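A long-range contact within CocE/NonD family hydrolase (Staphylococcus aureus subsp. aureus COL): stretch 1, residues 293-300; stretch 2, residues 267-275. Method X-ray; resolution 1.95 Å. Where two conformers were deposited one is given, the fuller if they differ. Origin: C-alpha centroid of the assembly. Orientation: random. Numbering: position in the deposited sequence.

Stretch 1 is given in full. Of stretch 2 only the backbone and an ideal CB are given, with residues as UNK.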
ATOM      1  N   TYR A 293       2.118   1.809 -12.119  1.00  9.37           N
ATOM      2  CA  TYR A 293       2.533   3.209 -12.012  1.00  8.54           C
ATOM      3  C   TYR A 293       3.046   3.431 -10.582  1.00  8.59           C
ATOM      4  O   TYR A 293       2.322   3.133  -9.631  1.00  8.86           O
ATOM      5  CB  TYR A 293       1.330   4.090 -12.267  1.00  8.62           C
ATOM      6  CG  TYR A 293       1.527   5.562 -12.016  1.00  9.28           C
ATOM      7  CD1 TYR A 293       2.331   6.311 -12.831  1.00 12.30           C
ATOM      8  CD2 TYR A 293       0.921   6.183 -10.931  1.00 11.17           C
ATOM      9  CE1 TYR A 293       2.567   7.665 -12.566  1.00 17.40           C
ATOM     10  CE2 TYR A 293       1.101   7.534 -10.682  1.00 12.93           C
ATOM     11  CZ  TYR A 293       1.910   8.267 -11.488  1.00 12.96           C
ATOM     12  OH  TYR A 293       2.126   9.576 -11.187  1.00 20.10           O
ATOM     13  N   VAL A 294       4.270   3.932 -10.443  1.00  8.97           N
ATOM     14  CA  VAL A 294       4.894   4.197  -9.134  1.00  8.06           C
ATOM     15  C   VAL A 294       5.266   5.654  -8.985  1.00  8.37           C
ATOM     16  O   VAL A 294       6.021   6.199  -9.786  1.00  9.02           O
ATOM     17  CB  VAL A 294       6.112   3.330  -8.848  1.00  9.44           C
ATOM     18  CG1 VAL A 294       6.492   3.368  -7.347  1.00  9.53           C
ATOM     19  CG2 VAL A 294       5.902   1.831  -9.298  1.00  7.64           C
ATOM     20  N   HIS A 295       4.854   6.244  -7.872  1.00  9.19           N
ATOM     21  CA  HIS A 295       5.261   7.612  -7.540  1.00  8.48           C
ATOM     22  C   HIS A 295       5.770   7.712  -6.115  1.00 10.00           C
ATOM     23  O   HIS A 295       5.482   6.827  -5.277  1.00 10.68           O
ATOM     24  CB  HIS A 295       4.086   8.556  -7.751  1.00  8.42           C
ATOM     25  CG  HIS A 295       2.955   8.351  -6.800  1.00  7.77           C
ATOM     26  ND1 HIS A 295       2.991   8.847  -5.512  1.00  9.20           N
ATOM     27  CD2 HIS A 295       1.777   7.709  -6.924  1.00  9.32           C
ATOM     28  CE1 HIS A 295       1.870   8.518  -4.893  1.00 11.08           C
ATOM     29  NE2 HIS A 295       1.122   7.811  -5.720  1.00  8.81           N
ATOM     30  N   GLY A 296       6.499   8.798  -5.847  1.00  9.08           N
ATOM     31  CA  GLY A 296       7.010   9.114  -4.521  1.00  9.09           C
ATOM     32  C   GLY A 296       6.331  10.356  -3.900  1.00  9.32           C
ATOM     33  O   GLY A 296       6.960  11.127  -3.166  1.00  8.81           O
ATOM     34  N   ARG A 297       5.036  10.464  -4.120  1.00  8.89           N
ATOM     35  CA  ARG A 297       4.207  11.580  -3.654  1.00  8.72           C
ATOM     36  C   ARG A 297       3.126  11.062  -2.687  1.00  9.21           C
ATOM     37  O   ARG A 297       3.239   9.956  -2.157  1.00  7.79           O
ATOM     38  CB  ARG A 297       3.584  12.260  -4.879  1.00  8.95           C
ATOM     39  CG  ARG A 297       4.596  12.550  -6.072  1.00  8.49           C
ATOM     40  CD  ARG A 297       5.629  13.499  -5.626  1.00  9.42           C
ATOM     41  NE  ARG A 297       6.717  13.619  -6.608  1.00  7.95           N
ATOM     42  CZ  ARG A 297       6.847  14.566  -7.526  1.00 12.10           C
ATOM     43  NH1 ARG A 297       5.920  15.504  -7.683  1.00 13.54           N
ATOM     44  NH2 ARG A 297       7.916  14.520  -8.339  1.00 15.24           N
ATOM     45  N   LYS A 298       2.098  11.873  -2.425  1.00  8.55           N
ATOM     46  CA  LYS A 298       1.099  11.539  -1.429  1.00  9.54           C
ATOM     47  C   LYS A 298      -0.048  10.673  -2.029  1.00  8.95           C
ATOM     48  O   LYS A 298      -0.364  10.765  -3.214  1.00  9.42           O
ATOM     49  CB  LYS A 298       0.584  12.850  -0.784  1.00 10.28           C
ATOM     50  CG  LYS A 298       1.532  13.525   0.158  1.00  9.70           C
ATOM     51  CD  LYS A 298       1.179  15.019   0.387  1.00  8.20           C
ATOM     52  CE  LYS A 298       2.214  15.771   1.174  1.00  9.01           C
ATOM     53  NZ  LYS A 298       2.529  15.300   2.576  1.00  6.26           N
ATOM     54  N   GLU A 299      -0.671   9.868  -1.193  1.00  9.52           N
ATOM     55  CA  GLU A 299      -1.560   8.762  -1.612  1.00 10.01           C
ATOM     56  C   GLU A 299      -2.857   9.169  -2.294  1.00  9.70           C
ATOM     57  O   GLU A 299      -3.022   8.936  -3.514  1.00 10.11           O
ATOM     58  CB  GLU A 299      -1.828   7.852  -0.405  1.00  9.57           C
ATOM     59  CG  GLU A 299      -2.802   6.681  -0.556  1.00 11.08           C
ATOM     60  CD  GLU A 299      -3.016   5.952   0.763  1.00 11.94           C
ATOM     61  OE1 GLU A 299      -2.262   6.249   1.718  1.00 15.87           O
ATOM     62  OE2 GLU A 299      -3.923   5.111   0.912  1.00 14.01           O
ATOM     63  N   TRP A 300      -3.772   9.752  -1.528  1.00 10.16           N
ATOM     64  CA  TRP A 300      -5.069  10.177  -2.071  1.00 10.24           C
ATOM     65  C   TRP A 300      -4.871  11.376  -3.006  1.00 10.28           C
ATOM     66  O   TRP A 300      -5.575  11.511  -4.009  1.00 11.31           O
ATOM     67  CB  TRP A 300      -6.084  10.513  -0.965  1.00 11.04           C
ATOM     68  CG  TRP A 300      -6.469   9.318  -0.141  1.00 12.72           C
ATOM     69  CD1 TRP A 300      -7.368   8.332  -0.478  1.00 13.56           C
ATOM     70  CD2 TRP A 300      -5.946   8.955   1.136  1.00 14.71           C
ATOM     71  NE1 TRP A 300      -7.432   7.390   0.516  1.00 12.60           N
ATOM     72  CE2 TRP A 300      -6.553   7.731   1.505  1.00 12.77           C
ATOM     73  CE3 TRP A 300      -5.006   9.541   2.000  1.00 16.64           C
ATOM     74  CZ2 TRP A 300      -6.302   7.103   2.715  1.00 13.54           C
ATOM     75  CZ3 TRP A 300      -4.727   8.919   3.190  1.00 16.14           C
ATOM     76  CH2 TRP A 300      -5.358   7.687   3.539  1.00 15.52           C
ATOM     77  N   UNK A 267       3.450   3.080  -4.355  1.00  9.33           N
ATOM     78  CA  UNK A 267       4.101   4.328  -4.015  1.00  9.04           C
ATOM     79  C   UNK A 267       5.294   4.038  -3.136  1.00  8.76           C
ATOM     80  O   UNK A 267       5.205   3.250  -2.209  1.00  9.17           O
ATOM     81  CB  UNK A 267       3.132   5.288  -3.322  1.00  9.04           C
ATOM     82  N   UNK A 268       6.406   4.711  -3.414  1.00  7.77           N
ATOM     83  CA  UNK A 268       7.540   4.697  -2.514  1.00  8.80           C
ATOM     84  C   UNK A 268       7.179   5.278  -1.115  1.00  8.93           C
ATOM     85  O   UNK A 268       7.918   5.055  -0.161  1.00  9.93           O
ATOM     86  CB  UNK A 268       8.692   5.487  -3.138  1.00  8.80           C
ATOM     87  N   UNK A 269       6.105   6.039  -1.014  1.00  8.72           N
ATOM     88  CA  UNK A 269       5.747   6.806   0.198  1.00  9.00           C
ATOM     89  C   UNK A 269       4.856   6.037   1.254  1.00  9.44           C
ATOM     90  O   UNK A 269       4.436   6.622   2.275  1.00  8.61           O
ATOM     91  CB  UNK A 269       5.008   8.070  -0.245  1.00  9.00           C
ATOM     92  N   UNK A 270       4.583   4.766   0.981  0.55  9.44           N
ATOM     93  CA  UNK A 270       3.628   3.981   1.790  0.55  9.16           C
ATOM     94  C   UNK A 270       4.295   2.683   2.331  0.55  9.72           C
ATOM     95  O   UNK A 270       3.647   1.631   2.565  0.55  9.25           O
ATOM     96  CB  UNK A 270       2.396   3.631   0.953  0.55  9.16           C
ATOM     97  N   UNK A 271       5.604   2.770   2.556  1.00  8.35           N
ATOM     98  CA  UNK A 271       6.373   1.620   3.101  1.00  9.08           C
ATOM     99  C   UNK A 271       5.917   1.420   4.515  1.00  8.70           C
ATOM    100  O   UNK A 271       5.920   2.378   5.319  1.00 11.22           O
ATOM    101  CB  UNK A 271       7.885   1.845   3.043  1.00  9.08           C
ATOM    102  N   UNK A 272       5.437   0.220   4.808  1.00  9.04           N
ATOM    103  CA  UNK A 272       4.839  -0.105   6.095  1.00  7.74           C
ATOM    104  C   UNK A 272       3.355  -0.328   6.062  1.00  9.54           C
ATOM    105  O   UNK A 272       2.754  -0.790   7.048  1.00  9.02           O
ATOM    106  CB  UNK A 272       5.143   1.011   7.097  1.00  7.74           C
ATOM    107  N   UNK A 273       2.723   0.010   4.938  1.00  8.73           N
ATOM    108  CA  UNK A 273       1.318  -0.348   4.737  1.00 10.58           C
ATOM    109  C   UNK A 273       1.160  -0.943   3.321  1.00 10.82           C
ATOM    110  O   UNK A 273       1.384  -2.135   3.163  1.00 13.47           O
ATOM    111  CB  UNK A 273       0.411   0.869   4.928  1.00 10.58           C
ATOM    112  N   UNK A 274       0.830  -0.151   2.315  1.00  9.78           N
ATOM    113  CA  UNK A 274       0.473  -0.720   1.002  1.00 10.62           C
ATOM    114  C   UNK A 274       1.598  -1.039   0.018  1.00  9.93           C
ATOM    115  O   UNK A 274       1.373  -1.745  -0.975  1.00  9.85           O
ATOM    116  CB  UNK A 274      -0.479   0.255   0.306  1.00 10.62           C
ATOM    117  N   UNK A 275       2.782  -0.474   0.219  1.00  9.11           N
ATOM    118  CA  UNK A 275       3.840  -0.539  -0.777  1.00  9.22           C
ATOM    119  C   UNK A 275       4.214  -1.975  -1.129  1.00  7.97           C
ATOM    120  O   UNK A 275       4.185  -2.330  -2.292  1.00  7.61           O
ATOM    121  CB  UNK A 275       5.076   0.211  -0.275  1.00  9.22           C
TER

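Position 267 pairs with His295 in a parallel bridge, CA to CA 5.0 Å. Its CB lies on the same face of the sheet as the His295 side chain, 3.4 Å from His295 O. A small side chain fits beside the imidazole, and a donor could reach the carbonyl; serine, threonine, cysteine or alanine would suit. The residue is Ser267. Its OG donates to His295 O at 2.9 Å, and its CB lies over a face of the His295 ring, 4.1 Å from the centroid.

Position 268 has a backbone N that lies 3.0 Å from His295 O and donates a hydrogen bond to it. The CB points sideways, 4.1 Å from His295 O, 4.2 Å from Gly296 CA and 5.2 Å from Val294 CG1. Gly296 offers no side chain and Val294 offers a methyl, so a broad apolar or aromatic group would suit. The residue is Trp268. Val294 CG1 sits over its six-membered ring, 3.5 Å from the centroid. Trp268 CD1 comes within 3.7 Å of Gly296 CA. An ideal CB on Gly296 would be only 3.2 Å from that CD1.

Position 269 points toward stretch 1. Its ideal CB is already 3.2 Å from Arg297 O, which is tight and leaves room for little bulk. The carbonyl asks for a short donor; serine would suit; alanine or glycine would fit but leave the carbonyl without a side-chain donor. The residue is Ser269. Its OG donates to Arg297 O at 2.7 Å. Its backbone N donates to Ser267 OG at 3.1 Å.

Position 270 points toward stretch 1, but its ideal CB is 5.4 Å from Glu299 OE1. Medium side chains, polar or apolar, would suit. The residue is Thr270, whose CG2 approaches Glu299 OE1 to 4.4 Å.

Position 271 is out of reach, so stretch 1 sets no preference. It is Gln271.

Position 272 has phi/psi of 110/-11, where a CB would jam against the preceding carbonyl. Glycine is called for, and Gly272 is found.

Position 273 points toward stretch 1 without touching it; many residues would serve. It is Leu273.

Position 274 points toward stretch 1, where the Glu299 carboxylate lies, so a polar or basic group long enough to approach it would suit. It is His274. Its CD2 lies 4.0 Å from Glu299 OE2, and water 1 bridges His274 NE2 (3.1 Å) and Glu299 OE2 (2.6 Å).

Position 275 points sideways and is unconstrained by stretch 1. It is Asn275.

Stretch 2, residues 267-275: SWSTQGLHN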
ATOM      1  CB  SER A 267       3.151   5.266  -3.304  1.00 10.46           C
ATOM      2  OG  SER A 267       3.759   6.508  -3.022  1.00 12.82           O
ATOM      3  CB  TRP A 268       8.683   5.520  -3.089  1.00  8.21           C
ATOM      4  CG  TRP A 268       9.007   5.306  -4.511  1.00  7.62           C
ATOM      5  CD1 TRP A 268       9.172   6.272  -5.447  1.00  8.85           C
ATOM      6  CD2 TRP A 268       9.326   4.055  -5.156  1.00  5.75           C
ATOM      7  NE1 TRP A 268       9.572   5.711  -6.638  1.00  9.94           N
ATOM      8  CE2 TRP A 268       9.663   4.351  -6.491  1.00  7.17           C
ATOM      9  CE3 TRP A 268       9.347   2.721  -4.735  1.00  8.20           C
ATOM     10  CZ2 TRP A 268      10.053   3.373  -7.404  1.00  7.68           C
ATOM     11  CZ3 TRP A 268       9.738   1.730  -5.652  1.00  8.30           C
ATOM     12  CH2 TRP A 268      10.099   2.078  -6.971  1.00  7.25           C
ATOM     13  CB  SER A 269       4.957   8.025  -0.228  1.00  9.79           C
ATOM     14  OG  SER A 269       5.502   8.659  -1.409  1.00 11.75           O
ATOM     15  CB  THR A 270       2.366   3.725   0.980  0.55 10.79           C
ATOM     16  OG1 THR A 270       2.667   2.850  -0.112  0.55 11.57           O
ATOM     17  CG2 THR A 270       1.789   5.027   0.415  0.55  7.47           C
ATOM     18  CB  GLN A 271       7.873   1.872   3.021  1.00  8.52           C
ATOM     19  CG  GLN A 271       8.413   2.016   1.617  1.00  9.18           C
ATOM     20  CD  GLN A 271       9.913   2.379   1.620  1.00 10.27           C
ATOM     21  OE1 GLN A 271      10.714   1.753   2.321  1.00  9.94           O
ATOM     22  NE2 GLN A 271      10.261   3.458   0.938  1.00 12.13           N
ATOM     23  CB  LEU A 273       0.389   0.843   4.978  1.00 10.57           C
ATOM     24  CG  LEU A 273      -1.111   0.487   5.008  1.00 10.09           C
ATOM     25  CD1 LEU A 273      -1.427  -0.544   6.105  1.00  8.45           C
ATOM     26  CD2 LEU A 273      -1.937   1.778   5.188  1.00  8.69           C
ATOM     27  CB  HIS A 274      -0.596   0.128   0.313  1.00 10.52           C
ATOM     28  CG  HIS A 274      -1.838   0.317   1.129  1.00 11.24           C
ATOM     29  ND1 HIS A 274      -2.598  -0.732   1.600  1.00  7.26           N
ATOM     30  CD2 HIS A 274      -2.419   1.450   1.600  1.00  8.61           C
ATOM     31  CE1 HIS A 274      -3.629  -0.247   2.273  1.00 11.31           C
ATOM     32  NE2 HIS A 274      -3.539   1.078   2.295  1.00  8.50           N
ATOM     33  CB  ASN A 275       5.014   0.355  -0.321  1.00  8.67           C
ATOM     34  CG  ASN A 275       6.355  -0.029  -0.911  1.00 11.75           C
ATOM     35  OD1 ASN A 275       6.790  -1.151  -0.747  1.00 17.86           O
ATOM     36  ND2 ASN A 275       7.049   0.943  -1.552  1.00  7.04           N
TER
HETATM   37  O   HOH W   1      -3.986   4.002   3.226  1.00 12.68           O
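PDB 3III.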